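PDB 1RLH: conserved hypothetical protein from Thermoplasma acidophilum, which is of unknown function but belongs to the adenosine-specific kinase family and may transfer AMP to proteins. Local coordinates for residues G57-A63 and A91-I97. Sequence-based numbering, arbitrary orientation.
Sequences GIGFSEA and AGHTFVI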
loop_
_atom_site.group_PDB
_atom_site.type_symbol
_atom_site.label_atom_id
_atom_site.label_comp_id
_atom_site.label_asym_id
_atom_site.label_seq_id
_atom_site.Cartn_x
_atom_site.Cartn_y
_atom_site.Cartn_z
ATOM N N GLY A 57 -6.894 8.335 -2.410
ATOM C CA GLY A 57 -5.646 8.857 -1.901
ATOM C C GLY A 57 -4.563 7.886 -2.326
ATOM O O GLY A 57 -4.838 6.697 -2.513
ATOM N N ILE A 58 -3.347 8.386 -2.505
ATOM C CA ILE A 58 -2.222 7.545 -2.888
ATOM C C ILE A 58 -0.992 7.953 -2.093
ATOM O O ILE A 58 -0.703 9.140 -1.955
ATOM C CB ILE A 58 -1.851 7.693 -4.378
ATOM C CG1 ILE A 58 -3.070 7.455 -5.265
ATOM C CG2 ILE A 58 -0.747 6.696 -4.729
ATOM C CD1 ILE A 58 -2.801 7.713 -6.739
ATOM N N GLY A 59 -0.276 6.957 -1.581
ATOM C CA GLY A 59 0.944 7.197 -0.830
ATOM C C GLY A 59 2.052 6.411 -1.508
ATOM O O GLY A 59 1.818 5.296 -1.967
ATOM N N PHE A 60 3.252 6.983 -1.577
ATOM C CA PHE A 60 4.383 6.323 -2.233
ATOM C C PHE A 60 5.662 6.530 -1.423
ATOM O O PHE A 60 5.994 7.653 -1.055
ATOM C CB PHE A 60 4.561 6.892 -3.647
ATOM C CG PHE A 60 5.775 6.367 -4.372
ATOM C CD1 PHE A 60 5.864 5.025 -4.733
ATOM C CD2 PHE A 60 6.835 7.215 -4.681
ATOM C CE1 PHE A 60 6.996 4.534 -5.396
ATOM C CE2 PHE A 60 7.968 6.737 -5.341
ATOM C CZ PHE A 60 8.050 5.393 -5.698
ATOM N N SER A 61 6.380 5.444 -1.159
ATOM C CA SER A 61 7.606 5.514 -0.375
ATOM C C SER A 61 8.838 5.662 -1.276
ATOM O O SER A 61 9.388 4.675 -1.762
ATOM C CB SER A 61 7.729 4.252 0.493
ATOM O OG SER A 61 8.532 4.464 1.648
ATOM N N GLU A 62 9.263 6.897 -1.507
ATOM C CA GLU A 62 10.443 7.146 -2.335
ATOM C C GLU A 62 11.613 6.410 -1.667
ATOM O O GLU A 62 11.885 6.621 -0.486
ATOM C CB GLU A 62 10.687 8.656 -2.420
ATOM C CG GLU A 62 11.903 9.052 -3.228
ATOM C CD GLU A 62 11.982 10.553 -3.444
ATOM O OE1 GLU A 62 11.418 11.305 -2.626
ATOM O OE2 GLU A 62 12.616 10.976 -4.427
ATOM N N ALA A 63 12.298 5.550 -2.424
ATOM C CA ALA A 63 13.380 4.717 -1.883
ATOM C C ALA A 63 14.811 5.252 -1.914
ATOM O O ALA A 63 15.714 4.641 -1.338
ATOM C CB ALA A 63 13.337 3.338 -2.559
ATOM N N ALA A 91 9.031 0.909 4.027
ATOM C CA ALA A 91 9.789 0.112 3.065
ATOM C C ALA A 91 9.855 0.811 1.710
ATOM O O ALA A 91 8.831 1.178 1.134
ATOM C CB ALA A 91 9.152 -1.279 2.905
ATOM N N GLY A 92 11.068 0.984 1.201
ATOM C CA GLY A 92 11.241 1.638 -0.081
ATOM C C GLY A 92 10.421 1.033 -1.205
ATOM O O GLY A 92 10.283 -0.190 -1.304
ATOM N N HIS A 93 9.875 1.915 -2.039
ATOM C CA HIS A 93 9.067 1.558 -3.201
ATOM C C HIS A 93 7.697 0.949 -2.934
ATOM O O HIS A 93 7.079 0.361 -3.821
ATOM C CB HIS A 93 9.891 0.688 -4.154
ATOM C CG HIS A 93 10.903 1.471 -4.934
ATOM N ND1 HIS A 93 11.949 0.886 -5.611
ATOM C CD2 HIS A 93 11.017 2.805 -5.148
ATOM C CE1 HIS A 93 12.666 1.822 -6.208
ATOM N NE2 HIS A 93 12.121 2.995 -5.943
ATOM N N THR A 94 7.219 1.104 -1.706
ATOM C CA THR A 94 5.897 0.620 -1.360
ATOM C C THR A 94 4.921 1.714 -1.792
ATOM O O THR A 94 5.262 2.903 -1.763
ATOM C CB THR A 94 5.716 0.460 0.167
ATOM O OG1 THR A 94 6.699 -0.443 0.692
ATOM C CG2 THR A 94 4.315 -0.055 0.481
ATOM N N PHE A 95 3.730 1.319 -2.229
ATOM C CA PHE A 95 2.704 2.299 -2.547
ATOM C C PHE A 95 1.416 1.816 -1.893
ATOM O O PHE A 95 1.202 0.610 -1.728
ATOM C CB PHE A 95 2.547 2.531 -4.067
ATOM C CG PHE A 95 2.044 1.345 -4.846
ATOM C CD1 PHE A 95 0.683 1.061 -4.915
ATOM C CD2 PHE A 95 2.929 0.557 -5.570
ATOM C CE1 PHE A 95 0.208 0.015 -5.701
ATOM C CE2 PHE A 95 2.464 -0.496 -6.364
ATOM C CZ PHE A 95 1.103 -0.766 -6.430
ATOM N N VAL A 96 0.597 2.767 -1.460
ATOM C CA VAL A 96 -0.666 2.470 -0.802
ATOM C C VAL A 96 -1.741 3.329 -1.442
ATOM O O VAL A 96 -1.578 4.540 -1.567
ATOM C CB VAL A 96 -0.624 2.808 0.715
ATOM C CG1 VAL A 96 -2.006 2.612 1.328
ATOM C CG2 VAL A 96 0.400 1.924 1.431
ATOM N N ILE A 97 -2.830 2.695 -1.856
ATOM C CA ILE A 97 -3.936 3.412 -2.470
ATOM C C ILE A 97 -5.206 3.109 -1.678
ATOM O O ILE A 97 -5.443 1.969 -1.290
ATOM C CB ILE A 97 -4.146 2.969 -3.940
ATOM C CG1 ILE A 97 -2.909 3.302 -4.775
ATOM C CG2 ILE A 97 -5.374 3.660 -4.526
ATOM C CD1 ILE A 97 -2.911 2.651 -6.156
HETATM O O HOH W 1 6.920 2.492 3.164
HETATM O O HOH W 2 12.119 6.114 -5.434
#
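The methyl CB of Ala-63 sits over one face of the His-93 imidazole, 3.7 Å from the ring centroid, a CH-pi contact, while a water in the ring plane is hydrogen-bonded to NE2 and accepts from Ala-63 N. CZ of Phe-60 comes obliquely within 4.0 Å of His-93 CD2, because CG anti to the backbone N (chi1 175°) swings the ring toward the turn; at its edge, near its plane, is Phe-95 CB, from the non-hydrogen-bonded partner. Ala-63 and His-93 lie at one end of an antiparallel strand pair inside a five-stranded sheet, where strand 94-100 enters through a type II turn, Ala-91 to Thr-94. Gly-92 suits its corner because a CB there would clash with Ala-63 CB; His-93 has the positive phi (69°) this turn needs. With His-93 replaced by alanine, the Ala-63 methyl would probably lose its aromatic partner and the water its NE2 contact.

Along the strands, Gly-59 N donates to Val-96 O at 2.7 Å. Ile-58 CG2 lies 4.0 Å from Ile-97 CG1, on the same face as the two phenylalanines; beta-branched Val-96, suited to an extended strand, meets Asn-85 and Ile-86 of helix 76-89 on the other. At the turn, His-93 N donates to Ser-61 O in the carbonyl plane. Small, polar Ser-61 fits here, its OG sharing a water with Ala-91 N. Thr-94 N and OG1 both donate to Ala-91 O from the same face of its plane, OG1 at 2.7 Å.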